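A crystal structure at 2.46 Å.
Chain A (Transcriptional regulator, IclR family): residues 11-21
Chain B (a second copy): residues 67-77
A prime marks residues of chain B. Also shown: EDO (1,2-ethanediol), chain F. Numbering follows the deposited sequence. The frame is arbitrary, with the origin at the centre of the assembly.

Chain A 11-21: LLTYFNHGRLE
Chain B 67-77: LRLAALREASV

What backbone frames does the contact join? Residues 67′-76′ form a regular helix that entered from earlier in the chain, and Val77′ is the first residue to leave helical phi/psi, at -128/89. Against it lies a chain A segment of two type I turns, Leu12 to Phe15 and Asn16 to Arg19. Phe15 (-77/135) and Asn16 (-154/168) are extended between them, and in the second turn Arg19 N bonds back to Asn16 O at 2.8 Å. The segments run in the same general sense: Leu12 CA is 8.1 Å from Leu69′ CA, and His17 CA comes within 6.1 Å of Leu72′ CA. Together they bury 493 Å².

Why does Leu72′ cover the most surface? Its CA-to-CB bond points sideways, but an m,t rotamer (chi1 -60°, chi2 173°) carries its methyls into the chain A segment. CD1 lies 3.9 Å from Phe15 CB, whose ring, at chi1 -73°, leads away from the helix. CD2 sits over one face of the His17 imidazole, 3.6 Å from the ring centroid and 11° off its normal, a CH-pi contact, and is also 3.3 Å from His17 N. A branched aliphatic side chain suits this place, meeting both neighbours with carbon. His17 takes chi1 -73° and chi2 -85° to present that face, while a water weakly bonded to its NE2 at 3.4 Å donates to Arg68′ O at 3.0 Å.

How does Leu20 close the end of the contact? It points toward the helix as an m,t rotamer (chi1 -63°, chi2 165°). CD2 packs 3.8 Å from Leu72′ CD2, and CD1 lies 3.9 Å from Ala75′ CB, the small methyl group of a residue that points toward chain A. Ser76′ also points this way, with chi1 -69°; its OG is 3.8 Å from Leu20 CB and 2.9 Å from a water that donates to Leu20 O at 2.8 Å.

What anchors the other end? Arg68′ reaches across with chi1 -163°, chi2 -160° and chi3 122°, the last between wells. Its NH2 donates to Leu12 O at 3.2 Å, nearly straight at 170°, and to Phe15 O at a very short 2.5 Å and 131°. Both carbonyls meet the edge of the guanidinium near its plane, where the N-H groups point, so one terminal nitrogen ties together the ends of the first turn. Beside it, Leu12 CD1 meets Leu69′ CD1 at 3.8 Å; both leucines are buried m,t rotamers, and their contact is purely apolar.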

# COMPACT_ATOMS: atom_id res chain seq x y z
N LEU A 11 -11.33 -12.59 13.32
CA LEU A 11 -10.89 -11.73 14.42
C LEU A 11 -10.27 -10.43 13.89
O LEU A 11 -10.49 -9.37 14.50
CB LEU A 11 -9.91 -12.45 15.37
CG LEU A 11 -10.49 -13.61 16.22
CD1 LEU A 11 -9.38 -14.37 16.94
CD2 LEU A 11 -11.49 -13.09 17.24
N LEU A 12 -9.56 -10.50 12.74
CA LEU A 12 -8.90 -9.37 12.10
C LEU A 12 -9.89 -8.35 11.55
O LEU A 12 -9.54 -7.17 11.44
CB LEU A 12 -7.98 -9.84 10.95
CG LEU A 12 -6.81 -10.73 11.31
CD1 LEU A 12 -6.03 -11.07 10.09
CD2 LEU A 12 -5.91 -10.06 12.34
N THR A 13 -11.12 -8.80 11.20
CA THR A 13 -12.17 -7.95 10.62
C THR A 13 -12.69 -6.90 11.63
O THR A 13 -13.23 -5.88 11.21
CB THR A 13 -13.36 -8.78 10.06
OG1 THR A 13 -14.17 -9.31 11.11
CG2 THR A 13 -12.92 -9.90 9.11
N TYR A 14 -12.50 -7.14 12.94
CA TYR A 14 -12.97 -6.25 14.00
C TYR A 14 -12.11 -4.99 14.12
O TYR A 14 -12.57 -3.99 14.67
CB TYR A 14 -13.08 -7.01 15.33
CG TYR A 14 -14.10 -8.12 15.26
CD1 TYR A 14 -15.44 -7.84 15.03
CD2 TYR A 14 -13.71 -9.45 15.34
CE1 TYR A 14 -16.38 -8.86 14.92
CE2 TYR A 14 -14.65 -10.48 15.24
CZ TYR A 14 -15.99 -10.18 15.03
OH TYR A 14 -16.93 -11.17 14.92
N PHE A 15 -10.87 -5.03 13.59
CA PHE A 15 -9.98 -3.88 13.53
C PHE A 15 -10.43 -2.97 12.42
O PHE A 15 -10.74 -3.45 11.32
CB PHE A 15 -8.54 -4.34 13.29
CG PHE A 15 -7.88 -4.99 14.47
CD1 PHE A 15 -7.31 -4.22 15.47
CD2 PHE A 15 -7.83 -6.37 14.57
CE1 PHE A 15 -6.71 -4.83 16.57
CE2 PHE A 15 -7.22 -6.98 15.67
CZ PHE A 15 -6.67 -6.20 16.67
N ASN A 16 -10.48 -1.66 12.68
CA ASN A 16 -10.85 -0.63 11.70
C ASN A 16 -10.18 0.68 12.14
O ASN A 16 -9.63 0.72 13.24
CB ASN A 16 -12.39 -0.50 11.53
CG ASN A 16 -13.17 -0.23 12.79
OD1 ASN A 16 -13.12 0.86 13.34
ND2 ASN A 16 -13.95 -1.19 13.24
N HIS A 17 -10.16 1.71 11.30
CA HIS A 17 -9.50 2.98 11.64
C HIS A 17 -10.04 3.61 12.93
O HIS A 17 -9.32 4.40 13.54
CB HIS A 17 -9.59 3.98 10.47
CG HIS A 17 -8.70 3.65 9.32
ND1 HIS A 17 -7.38 4.04 9.29
CD2 HIS A 17 -8.97 2.95 8.19
CE1 HIS A 17 -6.89 3.59 8.15
NE2 HIS A 17 -7.81 2.93 7.45
N GLY A 18 -11.27 3.22 13.36
CA GLY A 18 -11.88 3.67 14.61
C GLY A 18 -11.60 2.75 15.78
O GLY A 18 -11.93 3.10 16.93
N ARG A 19 -11.00 1.57 15.51
CA ARG A 19 -10.67 0.55 16.51
C ARG A 19 -9.36 -0.15 16.11
O ARG A 19 -9.39 -1.24 15.53
CB ARG A 19 -11.84 -0.43 16.63
CG ARG A 19 -11.82 -1.31 17.87
CD ARG A 19 -13.17 -1.99 18.07
NE ARG A 19 -13.65 -2.64 16.84
CZ ARG A 19 -14.92 -2.93 16.59
NH1 ARG A 19 -15.86 -2.64 17.48
NH2 ARG A 19 -15.26 -3.53 15.46
N LEU A 20 -8.22 0.50 16.36
CA LEU A 20 -6.90 0.00 15.95
C LEU A 20 -6.29 -0.93 16.98
O LEU A 20 -5.42 -1.73 16.64
CB LEU A 20 -5.95 1.18 15.66
CG LEU A 20 -6.33 2.10 14.52
CD1 LEU A 20 -5.52 3.37 14.58
CD2 LEU A 20 -6.20 1.41 13.18
N GLU A 21 -6.75 -0.83 18.23
CA GLU A 21 -6.31 -1.66 19.34
C GLU A 21 -7.52 -2.30 20.01
O GLU A 21 -8.48 -1.60 20.32
CB GLU A 21 -5.47 -0.87 20.35
CG GLU A 21 -4.10 -0.47 19.84
CD GLU A 21 -3.24 0.32 20.81
OE1 GLU A 21 -3.45 0.20 22.04
OE2 GLU A 21 -2.34 1.06 20.33
N LEU B 67 -4.19 -5.21 1.96
CA LEU B 67 -4.15 -3.75 1.76
C LEU B 67 -4.87 -3.03 2.90
O LEU B 67 -4.36 -2.02 3.39
CB LEU B 67 -4.74 -3.31 0.41
CG LEU B 67 -4.12 -3.95 -0.85
CD1 LEU B 67 -4.97 -3.72 -2.09
CD2 LEU B 67 -2.71 -3.49 -1.05
N ARG B 68 -6.05 -3.55 3.33
CA ARG B 68 -6.86 -3.01 4.41
C ARG B 68 -6.08 -3.09 5.74
O ARG B 68 -6.03 -2.12 6.48
CB ARG B 68 -8.19 -3.76 4.49
CG ARG B 68 -9.27 -3.04 5.29
CD ARG B 68 -10.37 -3.98 5.76
NE ARG B 68 -10.52 -3.95 7.22
CZ ARG B 68 -10.25 -4.98 8.01
NH1 ARG B 68 -9.84 -6.13 7.50
NH2 ARG B 68 -10.41 -4.88 9.32
N LEU B 69 -5.44 -4.23 5.99
CA LEU B 69 -4.66 -4.50 7.19
C LEU B 69 -3.37 -3.68 7.24
O LEU B 69 -2.99 -3.21 8.31
CB LEU B 69 -4.32 -5.99 7.33
CG LEU B 69 -5.49 -6.98 7.39
CD1 LEU B 69 -4.98 -8.37 7.61
CD2 LEU B 69 -6.49 -6.63 8.45
N ALA B 70 -2.72 -3.47 6.08
CA ALA B 70 -1.50 -2.65 6.05
C ALA B 70 -1.82 -1.20 6.39
O ALA B 70 -1.04 -0.55 7.09
CB ALA B 70 -0.83 -2.74 4.70
N ALA B 71 -3.00 -0.71 5.95
CA ALA B 71 -3.46 0.66 6.23
C ALA B 71 -3.71 0.86 7.70
O ALA B 71 -3.40 1.93 8.22
CB ALA B 71 -4.71 0.96 5.45
N LEU B 72 -4.25 -0.16 8.39
CA LEU B 72 -4.50 -0.10 9.84
C LEU B 72 -3.17 -0.17 10.61
O LEU B 72 -2.99 0.58 11.56
CB LEU B 72 -5.46 -1.21 10.29
CG LEU B 72 -6.86 -1.20 9.66
CD1 LEU B 72 -7.65 -2.41 10.06
CD2 LEU B 72 -7.60 0.11 9.92
N ARG B 73 -2.23 -1.01 10.14
CA ARG B 73 -0.88 -1.11 10.70
C ARG B 73 -0.20 0.24 10.58
O ARG B 73 0.39 0.71 11.55
CB ARG B 73 -0.06 -2.23 9.99
CG ARG B 73 1.43 -2.30 10.36
CD ARG B 73 1.68 -2.49 11.85
NE ARG B 73 3.09 -2.41 12.22
CZ ARG B 73 3.55 -2.69 13.44
NH1 ARG B 73 2.72 -3.09 14.40
NH2 ARG B 73 4.85 -2.63 13.69
N GLU B 74 -0.32 0.90 9.42
CA GLU B 74 0.27 2.21 9.16
C GLU B 74 -0.40 3.32 9.97
O GLU B 74 0.28 4.26 10.33
CB GLU B 74 0.25 2.52 7.66
CG GLU B 74 1.50 1.97 6.98
CD GLU B 74 2.77 2.80 7.16
OE1 GLU B 74 2.71 4.05 7.06
OE2 GLU B 74 3.84 2.18 7.36
N ALA B 75 -1.69 3.19 10.30
CA ALA B 75 -2.37 4.14 11.17
C ALA B 75 -1.81 3.98 12.59
O ALA B 75 -1.62 4.99 13.28
CB ALA B 75 -3.86 3.92 11.15
N SER B 76 -1.48 2.74 13.01
CA SER B 76 -0.86 2.47 14.30
C SER B 76 0.63 2.92 14.34
O SER B 76 1.04 3.60 15.29
CB SER B 76 -0.96 0.99 14.64
OG SER B 76 -2.31 0.66 14.89
N VAL B 77 1.45 2.50 13.31
CA VAL B 77 2.89 2.79 13.18
C VAL B 77 3.14 3.40 11.80
O VAL B 77 3.39 2.66 10.83
CB VAL B 77 3.78 1.53 13.45
CG1 VAL B 77 5.26 1.86 13.43
CG2 VAL B 77 3.39 0.83 14.76
C1 EDO F . 6.54 -1.67 10.65
O1 EDO F . 5.18 -1.26 10.80
C2 EDO F . 7.40 -0.97 11.70
O2 EDO F . 7.33 -1.75 12.89
O HOH W 1 -8.11 -0.04 5.79
O HOH W 2 -3.76 -1.79 14.43
O HOH W 3 -1.51 2.15 17.82